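Local coordinates for uncharacterized protein Dfer_1899 (Dyadobacter fermentans, PDB 5HX0), which is of unknown function but has a beta-propeller fold of the non-viral sialidase type, so it may recognise or process glycans, at residues Tyr142-Leu147 with Phe160-Ala165; Arg209-Glu214 with Tyr368-Gln373; Asn237-Ser242 with Lys250-Val255; Gly361-Leu366 with Tyr384-Gly389. All coordinates share one frame; numbering follows the deposited sequence.

Contact 1 of 4, residues Tyr142-Leu147 with Phe160-Ala165; sequences YGWAFL and FLAGGA
Ala165 CB sits over one face of the Phe146 ring, 3.9 Å from the ring centroid and 24° off the normal, somewhat toward the rim. The same methyl meets the Trp144 indole, with CB 3.7 Å from Trp144 CE3. Chi1 of Trp144 is -69°, which sets CG beside the backbone N and anti to the carbonyl carbon. The far end of the benzo ring reaches the other two partners. Trp144 CH2 lies 3.6 Å from Phe160 CD2, each atom at the edge of the other ring and near its plane. Trp144 CH2 is also 3.7 Å from Ala162 CB. Phe167 meets the indole as well.

The other side is looser. Gly163 and Gly164 form the exposed tip of a type I' turn from Ala162 to Ala165, closed by a backbone bond in each direction. This turn joins strand 161-162 to strand 165-175. Here water takes the place of direct contact. Water 1 accepts from Leu147 N at 2.8 Å and donates to Gly164 O at 2.7 Å. The second subunit is close by: Phe146 O is hydrogen-bonded to Arg81 of that subunit, and Phe84 of that subunit packs on Ala145 and Leu147. A tetraethylene glycol lies near Phe160 and a glycerol near Ala162, both probably from the crystallisation liquor.

No direct hydrogen bond links the two segments. The hairpin tip is therefore fitted to 142-147 by apolar shape, through two alanine methyls, the face of Phe146 and the meeting edges of Trp144 and Phe160, with a water bridge on the polar side.

Contact 2 of 4, residues Arg209-Glu214 with Tyr368-Gln373; sequences RGAMYE and YPWAVQ
Pro369 O is gripped twice. Arg209 NH1 donates to it at 2.9 Å with an N-H...O angle of 153°. Water 2 donates to the same oxygen at 2.8 Å. That water in turn accepts from Arg209 NH2 at 2.9 Å, so one carbonyl is tied to both ends of the guanidinium. The oxygen lies in the guanidinium plane, but NH1 stands well above the plane of the carbonyl.

Arg209 CG is anti to the backbone N, and the chain bends at chi2 (-81°). It then slides between two aromatic residues. On one face of the guanidinium is the edge of Trp370, with CE3 3.6 Å from NH1. The two planes are steeply inclined, at 77°, so this is not a flat stack. On the Tyr368 side, Arg209 NE comes within 3.4 Å of Tyr368 CD2. Further along the indole, Trp370 CH2 touches Ala211 CA at 3.5 Å, and CZ2 meets the Ala211 methyl.

The hydroxyl of Tyr368 is hydrogen-bonded to Glu265, and an acetate ion, probably from the crystallisation liquor, is bound near this ring. The pair is reminiscent of the nucleophilic tyrosine and its glutamate partner in sialidases, but no catalytic role is established here. The whole contact is buried near the centre of the chain. Inner strands and loops of different sheets meeting around a central axis are characteristic of the beta-propeller.

Contact 3 of 4, residues Asn237-Ser242 with Lys250-Val255; sequences NHLLIS and KYSAPV
Lys250 opens the pairing of a beta hairpin by facing Ile241 in an antiparallel hydrogen-bonded pair. Lys250 N donates to Ile241 O, and Ile241 N donates to Lys250 O, both at 2.9 Å. Strand 250-256 is the outermost strand of its four-stranded sheet, as in the blades of a beta-propeller.

Tyr251 faces Leu240 in a non-hydrogen-bonded pair. Its CG is anti to the backbone N (chi1 -174°), and the ring runs on past Leu240 toward His238. There Tyr251 OH and His238 ND1 share a hydrogen bond of 2.9 Å, in which either could be the donor. ND1 lies in the plane of the tyrosine ring, at its edge. His238 NE2 has a second partner in Ser236.

Ser252 and Ala253 both face Leu239, a classic beta bulge. Ser252 N donates to Leu239 O at 2.8 Å, and Leu239 N donates to Ala253 O at 2.8 Å, nearly straight at 174°. On the side chain of Ser252, OG meets Ile241 CD1 at 3.6 Å and is hydrogen-bonded to Gly298 O.

Pro254 pairs with His238 without hydrogen bonds, and its CB lies near the imidazole. Val255 ends the run by packing CG2 against Leu239 CB at 3.7 Å. Val255 N donates to Asn237 O at 2.7 Å, with the donor above the plane of that carbonyl.

Contact 4 of 4, residues Gly361-Leu366 with Tyr384-Gly389; sequences GGTTDL and YFNVPG
Asn386, which meets Thr363, and Tyr384, which meets Asp365, both place CG between the backbone N and the carbonyl carbon, with chi1 of 73° and 83°. From there the amide and the phenol find their partners in loop 361-366. Asn386 OD1 accepts from Thr363 N at 2.9 Å, in the amide plane and on a lone pair. Its ND2 gives to Thr363 O at 3.2 Å and to Asp365 O at 2.9 Å, standing above both carbonyl planes. The backbone adds a bond from Gly362 N to Asn386 O.

Tyr384 crosses Asp365 at about a right angle, and its OH donates to Asp365 OD1 at 2.7 Å. Leu366 CA lies over the face of the same ring, 3.6 Å from the centroid, as a CH-pi contact. The Leu366 side chain runs beside Phe385, with CD2 over that ring and 4.0 Å from CE1.

The carboxylate of Asp365 has further partners in His57 and His91. Thr363 OG1 accepts from Asp365 N, an ST turn within the loop.

The Asn386 amide spends its oxygen and its nitrogen on backbone groups, which fixes its orientation. The irregular loop between propeller strands 354-358 and 367-375 is thus held at the end of strand 378-385 largely by side-chain bonds.

Contact 2 lies about 6 Å from the centre of the chain, and contacts 1, 3 and 4 lie 17 to 19 Å out. Contact 2 touches two of them. Tyr142 CE2 is 4.2 Å from Arg209 N, which leads to contact 1. Tyr368 CD1 is 3.8 Å from Tyr384 CE1, which leads to contact 4 across neighbouring strands of one sheet. Contact 3 is nested in the chain loop closed by contact 2 and shares its sheet through strand 213-214, with centres 18 Å apart. Contacts 3 and 4 lie on opposite sides of the chain's centre, with contact centres about 34 Å apart. Acetate and tetraethylene glycol near Tyr368 may mark a pocket.

Contact 1 of 4, residues Tyr142-Leu147 with Phe160-Ala165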
loop_
_atom_site.group_PDB
_atom_site.type_symbol
_atom_site.label_atom_id
_atom_site.label_comp_id
_atom_site.label_asym_id
_atom_site.label_seq_id
_atom_site.Cartn_x
_atom_site.Cartn_y
_atom_site.Cartn_z
ATOM N N TYR A 142 -7.981 -9.737 -6.218
ATOM C CA TYR A 142 -7.056 -10.863 -6.275
ATOM C C TYR A 142 -5.662 -10.290 -6.481
ATOM O O TYR A 142 -5.508 -9.108 -6.786
ATOM C CB TYR A 142 -7.425 -11.875 -7.365
ATOM C CG TYR A 142 -7.667 -11.318 -8.768
ATOM C CD1 TYR A 142 -6.630 -11.262 -9.689
ATOM C CD2 TYR A 142 -8.943 -10.911 -9.178
ATOM C CE1 TYR A 142 -6.833 -10.804 -10.980
ATOM C CE2 TYR A 142 -9.154 -10.434 -10.484
ATOM C CZ TYR A 142 -8.082 -10.385 -11.367
ATOM O OH TYR A 142 -8.235 -9.925 -12.659
ATOM N N GLY A 143 -4.635 -11.126 -6.266
ATOM C CA GLY A 143 -3.290 -10.612 -6.091
ATOM C C GLY A 143 -2.202 -11.375 -6.829
ATOM O O GLY A 143 -2.379 -12.527 -7.265
ATOM N N TRP A 144 -1.037 -10.708 -6.910
ATOM C CA TRP A 144 0.187 -11.211 -7.525
ATOM C C TRP A 144 1.347 -10.996 -6.570
ATOM O O TRP A 144 1.542 -9.878 -6.080
ATOM C CB TRP A 144 0.501 -10.466 -8.835
ATOM C CG TRP A 144 -0.460 -10.756 -9.928
ATOM C CD1 TRP A 144 -1.517 -9.983 -10.327
ATOM C CD2 TRP A 144 -0.456 -11.916 -10.776
ATOM N NE1 TRP A 144 -2.172 -10.600 -11.380
ATOM C CE2 TRP A 144 -1.538 -11.784 -11.669
ATOM C CE3 TRP A 144 0.355 -13.055 -10.855
ATOM C CZ2 TRP A 144 -1.823 -12.746 -12.648
ATOM C CZ3 TRP A 144 0.078 -14.005 -11.821
ATOM C CH2 TRP A 144 -1.004 -13.849 -12.705
ATOM N N ALA A 145 2.148 -12.035 -6.345
ATOM C CA ALA A 145 3.326 -11.897 -5.499
ATOM C C ALA A 145 4.588 -11.889 -6.352
ATOM O O ALA A 145 4.608 -12.396 -7.476
ATOM C CB ALA A 145 3.374 -13.027 -4.453
ATOM N N PHE A 146 5.659 -11.308 -5.811
ATOM C CA PHE A 146 6.896 -11.148 -6.571
ATOM C C PHE A 146 8.011 -11.806 -5.780
ATOM O O PHE A 146 8.435 -11.286 -4.749
ATOM C CB PHE A 146 7.164 -9.669 -6.867
ATOM C CG PHE A 146 6.115 -9.071 -7.780
ATOM C CD1 PHE A 146 4.866 -8.723 -7.286
ATOM C CD2 PHE A 146 6.352 -8.947 -9.138
ATOM C CE1 PHE A 146 3.859 -8.224 -8.145
ATOM C CE2 PHE A 146 5.371 -8.437 -9.994
ATOM C CZ PHE A 146 4.118 -8.073 -9.487
ATOM N N LEU A 147 8.478 -12.947 -6.263
ATOM C CA LEU A 147 9.375 -13.794 -5.499
ATOM C C LEU A 147 10.790 -13.700 -6.038
ATOM O O LEU A 147 11.015 -13.381 -7.209
ATOM C CB LEU A 147 8.912 -15.254 -5.534
ATOM C CG LEU A 147 7.893 -15.686 -4.480
ATOM C CD1 LEU A 147 6.617 -14.881 -4.588
ATOM C CD2 LEU A 147 7.597 -17.188 -4.640
ATOM N N PHE A 160 0.656 -20.438 -10.925
ATOM C CA PHE A 160 0.450 -19.671 -12.147
ATOM C C PHE A 160 1.381 -18.468 -12.177
ATOM O O PHE A 160 1.342 -17.615 -11.277
ATOM C CB PHE A 160 -0.994 -19.228 -12.316
ATOM C CG PHE A 160 -1.249 -18.598 -13.660
ATOM C CD1 PHE A 160 -1.279 -19.376 -14.810
ATOM C CD2 PHE A 160 -1.397 -17.232 -13.783
ATOM C CE1 PHE A 160 -1.489 -18.797 -16.053
ATOM C CE2 PHE A 160 -1.597 -16.648 -15.025
ATOM C CZ PHE A 160 -1.641 -17.435 -16.157
ATOM N N LEU A 161 2.199 -18.400 -13.226
ATOM C CA LEU A 161 3.242 -17.397 -13.388
ATOM C C LEU A 161 2.900 -16.518 -14.581
ATOM O O LEU A 161 2.611 -17.023 -15.669
ATOM C CB LEU A 161 4.609 -18.067 -13.582
ATOM C CG LEU A 161 5.870 -17.255 -13.880
ATOM C CD1 LEU A 161 6.285 -16.483 -12.653
ATOM C CD2 LEU A 161 7.021 -18.178 -14.344
ATOM N N ALA A 162 2.905 -15.208 -14.377
ATOM C CA ALA A 162 2.660 -14.301 -15.487
ATOM C C ALA A 162 3.427 -13.020 -15.215
ATOM O O ALA A 162 3.398 -12.517 -14.086
ATOM C CB ALA A 162 1.158 -14.013 -15.665
ATOM N N GLY A 163 4.129 -12.518 -16.232
ATOM C CA GLY A 163 4.892 -11.289 -16.077
ATOM C C GLY A 163 5.917 -11.359 -14.967
ATOM O O GLY A 163 6.277 -10.324 -14.385
ATOM N N GLY A 164 6.400 -12.555 -14.659
ATOM C CA GLY A 164 7.350 -12.736 -13.583
ATOM C C GLY A 164 6.739 -12.771 -12.201
ATOM O O GLY A 164 7.479 -12.872 -11.224
ATOM N N ALA A 165 5.416 -12.724 -12.093
ATOM C CA ALA A 165 4.709 -12.735 -10.821
ATOM C C ALA A 165 3.967 -14.058 -10.637
ATOM O O ALA A 165 3.592 -14.716 -11.609
ATOM C CB ALA A 165 3.719 -11.566 -10.747
HETATM O O HOH W 1 7.726 -14.001 -8.794
#

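Contact 2 of 4, residues Arg209-Glu214 with Tyr368-Gln373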
loop_
_atom_site.group_PDB
_atom_site.type_symbol
_atom_site.label_atom_id
_atom_site.label_comp_id
_atom_site.label_asym_id
_atom_site.label_seq_id
_atom_site.Cartn_x
_atom_site.Cartn_y
_atom_site.Cartn_z
ATOM N N ARG A 209 -12.981 -11.147 -11.967
ATOM C CA ARG A 209 -13.482 -9.814 -12.263
ATOM C C ARG A 209 -14.910 -9.968 -12.764
ATOM O O ARG A 209 -15.162 -10.751 -13.687
ATOM C CB ARG A 209 -12.626 -9.069 -13.302
ATOM C CG ARG A 209 -13.078 -7.591 -13.534
ATOM C CD ARG A 209 -14.298 -7.475 -14.497
ATOM N NE ARG A 209 -14.678 -6.084 -14.747
ATOM C CZ ARG A 209 -15.759 -5.704 -15.425
ATOM N NH1 ARG A 209 -15.981 -4.402 -15.623
ATOM N NH2 ARG A 209 -16.633 -6.608 -15.889
ATOM N N GLY A 210 -15.824 -9.207 -12.181
ATOM C CA GLY A 210 -17.223 -9.242 -12.579
ATOM C C GLY A 210 -18.108 -8.864 -11.414
ATOM O O GLY A 210 -17.678 -8.824 -10.263
ATOM N N ALA A 211 -19.369 -8.572 -11.733
ATOM C CA ALA A 211 -20.325 -8.173 -10.712
ATOM C C ALA A 211 -20.900 -9.387 -9.990
ATOM O O ALA A 211 -21.274 -10.390 -10.623
ATOM C CB ALA A 211 -21.464 -7.351 -11.323
HETATM N N MSE A 212 -20.958 -9.289 -8.661
HETATM C CA MSE A 212 -21.773 -10.159 -7.831
HETATM C C MSE A 212 -23.200 -9.661 -7.928
HETATM O O MSE A 212 -23.434 -8.592 -8.486
HETATM C CB MSE A 212 -21.305 -10.126 -6.372
HETATM C CG MSE A 212 -19.870 -10.523 -6.173
HETATM SE SE MSE A 212 -19.407 -10.233 -4.297
HETATM C CE MSE A 212 -17.666 -11.084 -4.252
ATOM N N TYR A 213 -24.160 -10.404 -7.366
ATOM C CA TYR A 213 -25.536 -9.921 -7.360
ATOM C C TYR A 213 -26.215 -10.380 -6.075
ATOM O O TYR A 213 -26.050 -11.527 -5.646
ATOM C CB TYR A 213 -26.299 -10.406 -8.610
ATOM C CG TYR A 213 -27.616 -9.695 -8.826
ATOM C CD1 TYR A 213 -28.791 -10.177 -8.246
ATOM C CD2 TYR A 213 -27.682 -8.534 -9.585
ATOM C CE1 TYR A 213 -29.991 -9.526 -8.428
ATOM C CE2 TYR A 213 -28.888 -7.873 -9.781
ATOM C CZ TYR A 213 -30.031 -8.373 -9.193
ATOM O OH TYR A 213 -31.234 -7.736 -9.367
ATOM N N GLU A 214 -26.940 -9.471 -5.437
ATOM C CA GLU A 214 -27.693 -9.817 -4.236
ATOM C C GLU A 214 -29.070 -10.313 -4.681
ATOM O O GLU A 214 -29.875 -9.540 -5.198
ATOM C CB GLU A 214 -27.789 -8.613 -3.299
ATOM C CG GLU A 214 -28.488 -8.941 -1.967
ATOM C CD GLU A 214 -28.698 -7.711 -1.078
ATOM O OE1 GLU A 214 -28.522 -6.564 -1.551
ATOM O OE2 GLU A 214 -29.050 -7.905 0.104
ATOM N N TYR A 368 -13.340 -2.837 -19.687
ATOM C CA TYR A 368 -13.877 -3.211 -18.381
ATOM C C TYR A 368 -14.949 -2.228 -17.884
ATOM O O TYR A 368 -14.827 -1.699 -16.775
ATOM C CB TYR A 368 -12.750 -3.327 -17.361
ATOM C CG TYR A 368 -11.895 -4.577 -17.497
ATOM C CD1 TYR A 368 -11.201 -4.860 -18.672
ATOM C CD2 TYR A 368 -11.809 -5.491 -16.449
ATOM C CE1 TYR A 368 -10.419 -6.014 -18.805
ATOM C CE2 TYR A 368 -11.039 -6.639 -16.563
ATOM C CZ TYR A 368 -10.349 -6.896 -17.742
ATOM O OH TYR A 368 -9.587 -8.040 -17.830
ATOM N N PRO A 369 -15.998 -1.989 -18.663
ATOM C CA PRO A 369 -17.013 -1.032 -18.206
ATOM C C PRO A 369 -17.826 -1.553 -17.026
ATOM O O PRO A 369 -17.988 -2.755 -16.808
ATOM C CB PRO A 369 -17.894 -0.807 -19.447
ATOM C CG PRO A 369 -17.770 -2.109 -20.205
ATOM C CD PRO A 369 -16.335 -2.553 -19.982
ATOM N N TRP A 370 -18.375 -0.599 -16.283
ATOM C CA TRP A 370 -19.187 -0.870 -15.103
ATOM C C TRP A 370 -20.157 0.292 -14.952
ATOM O O TRP A 370 -19.722 1.444 -14.853
ATOM C CB TRP A 370 -18.288 -1.017 -13.858
ATOM C CG TRP A 370 -18.940 -1.701 -12.685
ATOM C CD1 TRP A 370 -19.992 -1.246 -11.939
ATOM C CD2 TRP A 370 -18.564 -2.964 -12.127
ATOM N NE1 TRP A 370 -20.292 -2.162 -10.930
ATOM C CE2 TRP A 370 -19.422 -3.221 -11.033
ATOM C CE3 TRP A 370 -17.562 -3.894 -12.431
ATOM C CZ2 TRP A 370 -19.302 -4.375 -10.242
ATOM C CZ3 TRP A 370 -17.453 -5.028 -11.656
ATOM C CH2 TRP A 370 -18.313 -5.262 -10.574
ATOM N N ALA A 371 -21.458 0.007 -14.952
ATOM C CA ALA A 371 -22.463 1.063 -14.978
ATOM C C ALA A 371 -23.116 1.239 -13.614
ATOM O O ALA A 371 -23.203 0.299 -12.816
ATOM C CB ALA A 371 -23.539 0.777 -16.028
ATOM N N VAL A 372 -23.598 2.452 -13.364
ATOM C CA VAL A 372 -24.331 2.765 -12.143
ATOM C C VAL A 372 -25.453 3.733 -12.490
ATOM O O VAL A 372 -25.295 4.606 -13.352
ATOM C CB VAL A 372 -23.392 3.345 -11.054
ATOM C CG1 VAL A 372 -22.752 4.621 -11.546
ATOM C CG2 VAL A 372 -24.175 3.584 -9.758
ATOM N N GLN A 373 -26.595 3.574 -11.831
ATOM C CA GLN A 373 -27.729 4.467 -12.056
ATOM C C GLN A 373 -27.454 5.783 -11.339
ATOM O O GLN A 373 -27.206 5.787 -10.130
ATOM C CB GLN A 373 -29.018 3.829 -11.541
ATOM C CG GLN A 373 -30.298 4.488 -12.048
ATOM C CD GLN A 373 -30.619 4.070 -13.469
ATOM O OE1 GLN A 373 -30.477 2.897 -13.824
ATOM N NE2 GLN A 373 -31.029 5.029 -14.296
HETATM O O HOH W 2 -17.768 -5.208 -18.197
#

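Contact 3 of 4, residues Asn237-Ser242 with Lys250-Val255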
loop_
_atom_site.group_PDB
_atom_site.type_symbol
_atom_site.label_atom_id
_atom_site.label_comp_id
_atom_site.label_asym_id
_atom_site.label_seq_id
_atom_site.Cartn_x
_atom_site.Cartn_y
_atom_site.Cartn_z
ATOM N N ASN A 237 -16.085 -21.519 -15.266
ATOM C CA ASN A 237 -16.834 -20.693 -14.329
ATOM C C ASN A 237 -17.710 -21.563 -13.435
ATOM O O ASN A 237 -18.240 -22.600 -13.864
ATOM C CB ASN A 237 -17.726 -19.671 -15.055
ATOM C CG ASN A 237 -16.939 -18.482 -15.601
ATOM O OD1 ASN A 237 -17.137 -18.079 -16.744
ATOM N ND2 ASN A 237 -16.037 -17.923 -14.785
ATOM N N HIS A 238 -17.879 -21.100 -12.202
ATOM C CA HIS A 238 -18.555 -21.823 -11.137
ATOM C C HIS A 238 -19.280 -20.802 -10.273
ATOM O O HIS A 238 -18.766 -19.705 -10.045
ATOM C CB HIS A 238 -17.530 -22.637 -10.330
ATOM C CG HIS A 238 -16.699 -23.527 -11.196
ATOM N ND1 HIS A 238 -17.085 -24.810 -11.519
ATOM C CD2 HIS A 238 -15.569 -23.286 -11.900
ATOM C CE1 HIS A 238 -16.202 -25.339 -12.349
ATOM N NE2 HIS A 238 -15.275 -24.434 -12.602
ATOM N N LEU A 239 -20.488 -21.144 -9.835
ATOM C CA LEU A 239 -21.283 -20.245 -9.006
ATOM C C LEU A 239 -21.003 -20.498 -7.526
ATOM O O LEU A 239 -21.177 -21.623 -7.038
ATOM C CB LEU A 239 -22.771 -20.424 -9.293
ATOM C CG LEU A 239 -23.736 -19.578 -8.453
ATOM C CD1 LEU A 239 -23.545 -18.094 -8.728
ATOM C CD2 LEU A 239 -25.174 -19.994 -8.723
ATOM N N LEU A 240 -20.590 -19.454 -6.817
ATOM C CA LEU A 240 -20.563 -19.457 -5.365
ATOM C C LEU A 240 -21.755 -18.677 -4.828
ATOM O O LEU A 240 -22.267 -17.752 -5.465
ATOM C CB LEU A 240 -19.281 -18.836 -4.808
ATOM C CG LEU A 240 -17.939 -19.334 -5.342
ATOM C CD1 LEU A 240 -16.811 -18.692 -4.567
ATOM C CD2 LEU A 240 -17.858 -20.841 -5.267
ATOM N N ILE A 241 -22.179 -19.047 -3.633
ATOM C CA ILE A 241 -23.313 -18.417 -2.982
ATOM C C ILE A 241 -22.936 -18.124 -1.538
ATOM O O ILE A 241 -22.337 -18.971 -0.864
ATOM C CB ILE A 241 -24.549 -19.332 -3.063
ATOM C CG1 ILE A 241 -25.045 -19.447 -4.512
ATOM C CG2 ILE A 241 -25.575 -18.878 -2.091
ATOM C CD1 ILE A 241 -26.293 -20.291 -4.670
ATOM N N SER A 242 -23.281 -16.928 -1.060
ATOM C CA SER A 242 -23.075 -16.562 0.331
ATOM C C SER A 242 -24.423 -16.309 0.993
ATOM O O SER A 242 -25.209 -15.498 0.500
ATOM C CB SER A 242 -22.199 -15.318 0.473
ATOM O OG SER A 242 -22.104 -14.984 1.860
ATOM N N LYS A 250 -20.204 -20.791 -0.340
ATOM C CA LYS A 250 -20.373 -22.210 -0.617
ATOM C C LYS A 250 -20.464 -22.431 -2.122
ATOM O O LYS A 250 -21.139 -21.676 -2.831
ATOM C CB LYS A 250 -21.634 -22.767 0.059
ATOM C CG LYS A 250 -21.451 -23.192 1.511
ATOM C CD LYS A 250 -21.250 -22.024 2.448
ATOM C CE LYS A 250 -20.642 -22.489 3.766
ATOM N NZ LYS A 250 -20.090 -21.341 4.545
ATOM N N TYR A 251 -19.781 -23.470 -2.602
ATOM C CA TYR A 251 -19.891 -23.876 -3.997
ATOM C C TYR A 251 -21.311 -24.328 -4.311
ATOM O O TYR A 251 -21.881 -25.154 -3.600
ATOM C CB TYR A 251 -18.905 -25.010 -4.278
ATOM C CG TYR A 251 -18.822 -25.407 -5.728
ATOM C CD1 TYR A 251 -19.694 -26.367 -6.264
ATOM C CD2 TYR A 251 -17.877 -24.836 -6.571
ATOM C CE1 TYR A 251 -19.628 -26.731 -7.602
ATOM C CE2 TYR A 251 -17.800 -25.201 -7.908
ATOM C CZ TYR A 251 -18.675 -26.135 -8.418
ATOM O OH TYR A 251 -18.600 -26.483 -9.742
ATOM N N SER A 252 -21.894 -23.794 -5.379
ATOM C CA SER A 252 -23.236 -24.188 -5.777
ATOM C C SER A 252 -23.220 -25.105 -6.994
ATOM O O SER A 252 -23.721 -26.229 -6.917
ATOM C CB SER A 252 -24.111 -22.958 -6.048
ATOM O OG SER A 252 -25.431 -23.369 -6.383
ATOM N N ALA A 253 -22.638 -24.671 -8.118
ATOM C CA ALA A 253 -22.725 -25.442 -9.359
ATOM C C ALA A 253 -21.755 -24.926 -10.418
ATOM O O ALA A 253 -21.419 -23.737 -10.416
ATOM C CB ALA A 253 -24.158 -25.391 -9.910
ATOM N N PRO A 254 -21.303 -25.774 -11.346
ATOM C CA PRO A 254 -20.550 -25.266 -12.499
ATOM C C PRO A 254 -21.448 -24.421 -13.392
ATOM O O PRO A 254 -22.629 -24.729 -13.590
ATOM C CB PRO A 254 -20.088 -26.535 -13.229
ATOM C CG PRO A 254 -20.414 -27.679 -12.314
ATOM C CD PRO A 254 -21.525 -27.229 -11.424
ATOM N N VAL A 255 -20.877 -23.348 -13.934
ATOM C CA VAL A 255 -21.621 -22.389 -14.757
ATOM C C VAL A 255 -21.322 -22.560 -16.240
ATOM O O VAL A 255 -22.230 -22.548 -17.072
ATOM C CB VAL A 255 -21.320 -20.944 -14.296
ATOM C CG1 VAL A 255 -21.854 -19.934 -15.327
ATOM C CG2 VAL A 255 -21.918 -20.692 -12.906
#

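Contact 4 of 4, residues Gly361-Leu366 with Tyr384-Gly389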
loop_
_atom_site.group_PDB
_atom_site.type_symbol
_atom_site.label_atom_id
_atom_site.label_comp_id
_atom_site.label_asym_id
_atom_site.label_seq_id
_atom_site.Cartn_x
_atom_site.Cartn_y
_atom_site.Cartn_z
ATOM N N GLY A 361 -10.372 4.650 -29.013
ATOM C CA GLY A 361 -9.311 4.077 -28.190
ATOM C C GLY A 361 -7.997 3.975 -28.946
ATOM O O GLY A 361 -7.964 3.760 -30.160
ATOM N N GLY A 362 -6.891 4.104 -28.203
ATOM C CA GLY A 362 -5.550 3.997 -28.755
ATOM C C GLY A 362 -5.067 2.564 -28.906
ATOM O O GLY A 362 -4.912 2.075 -30.024
ATOM N N THR A 363 -4.842 1.879 -27.787
ATOM C CA THR A 363 -4.447 0.476 -27.746
ATOM C C THR A 363 -5.562 -0.344 -27.112
ATOM O O THR A 363 -6.539 0.195 -26.595
ATOM C CB THR A 363 -3.158 0.281 -26.940
ATOM O OG1 THR A 363 -3.453 0.456 -25.544
ATOM C CG2 THR A 363 -2.102 1.293 -27.341
ATOM N N THR A 364 -5.407 -1.669 -27.163
ATOM C CA THR A 364 -6.396 -2.574 -26.590
ATOM C C THR A 364 -6.431 -2.540 -25.060
ATOM O O THR A 364 -7.304 -3.181 -24.461
ATOM C CB THR A 364 -6.111 -3.999 -27.070
ATOM O OG1 THR A 364 -4.760 -4.328 -26.739
ATOM C CG2 THR A 364 -6.298 -4.106 -28.599
ATOM N N ASP A 365 -5.519 -1.808 -24.411
ATOM C CA ASP A 365 -5.480 -1.738 -22.946
ATOM C C ASP A 365 -6.493 -0.684 -22.487
ATOM O O ASP A 365 -6.162 0.443 -22.110
ATOM C CB ASP A 365 -4.054 -1.448 -22.485
ATOM C CG ASP A 365 -3.857 -1.602 -20.983
ATOM O OD1 ASP A 365 -4.726 -2.170 -20.294
ATOM O OD2 ASP A 365 -2.784 -1.165 -20.493
ATOM N N LEU A 366 -7.762 -1.080 -22.511
ATOM C CA LEU A 366 -8.902 -0.240 -22.146
ATOM C C LEU A 366 -10.077 -1.173 -21.897
ATOM O O LEU A 366 -9.965 -2.385 -22.090
ATOM C CB LEU A 366 -9.227 0.796 -23.243
ATOM C CG LEU A 366 -9.321 0.303 -24.698
ATOM C CD1 LEU A 366 -10.595 -0.524 -24.973
ATOM C CD2 LEU A 366 -9.258 1.478 -25.712
ATOM N N TYR A 384 -12.170 1.976 -18.082
ATOM C CA TYR A 384 -10.870 2.608 -18.230
ATOM C C TYR A 384 -10.546 2.693 -19.713
ATOM O O TYR A 384 -11.173 2.034 -20.559
ATOM C CB TYR A 384 -9.752 1.910 -17.416
ATOM C CG TYR A 384 -9.089 0.691 -18.048
ATOM C CD1 TYR A 384 -9.754 -0.528 -18.107
ATOM C CD2 TYR A 384 -7.769 0.752 -18.535
ATOM C CE1 TYR A 384 -9.141 -1.673 -18.666
ATOM C CE2 TYR A 384 -7.147 -0.391 -19.106
ATOM C CZ TYR A 384 -7.851 -1.602 -19.157
ATOM O OH TYR A 384 -7.268 -2.742 -19.712
ATOM N N PHE A 385 -9.625 3.597 -20.035
ATOM C CA PHE A 385 -9.524 4.033 -21.420
ATOM C C PHE A 385 -8.127 4.563 -21.691
ATOM O O PHE A 385 -7.358 4.856 -20.772
ATOM C CB PHE A 385 -10.569 5.113 -21.748
ATOM C CG PHE A 385 -11.046 5.059 -23.169
ATOM C CD1 PHE A 385 -11.871 4.025 -23.581
ATOM C CD2 PHE A 385 -10.665 6.035 -24.091
ATOM C CE1 PHE A 385 -12.326 3.950 -24.898
ATOM C CE2 PHE A 385 -11.092 5.978 -25.401
ATOM C CZ PHE A 385 -11.923 4.932 -25.820
ATOM N N ASN A 386 -7.804 4.662 -22.977
ATOM C CA ASN A 386 -6.626 5.383 -23.434
ATOM C C ASN A 386 -6.926 5.876 -24.842
ATOM O O ASN A 386 -7.605 5.191 -25.617
ATOM C CB ASN A 386 -5.339 4.545 -23.455
ATOM C CG ASN A 386 -5.320 3.535 -24.590
ATOM O OD1 ASN A 386 -4.846 3.831 -25.691
ATOM N ND2 ASN A 386 -5.871 2.335 -24.340
ATOM N N VAL A 387 -6.437 7.074 -25.140
ATOM C CA VAL A 387 -6.414 7.626 -26.495
ATOM C C VAL A 387 -4.967 7.573 -26.989
ATOM O O VAL A 387 -4.053 7.349 -26.179
ATOM C CB VAL A 387 -6.981 9.058 -26.515
ATOM C CG1 VAL A 387 -8.432 9.070 -26.105
ATOM C CG2 VAL A 387 -6.167 9.983 -25.620
ATOM N N PRO A 388 -4.699 7.744 -28.290
ATOM C CA PRO A 388 -3.310 7.642 -28.774
ATOM C C PRO A 388 -2.367 8.576 -28.032
ATOM O O PRO A 388 -2.664 9.755 -27.815
ATOM C CB PRO A 388 -3.423 8.011 -30.259
ATOM C CG PRO A 388 -4.806 7.584 -30.635
ATOM C CD PRO A 388 -5.666 7.823 -29.396
ATOM N N GLY A 389 -1.229 8.026 -27.614
ATOM C CA GLY A 389 -0.241 8.755 -26.859
ATOM C C GLY A 389 -0.597 9.048 -25.420
ATOM O O GLY A 389 0.180 9.718 -24.744
#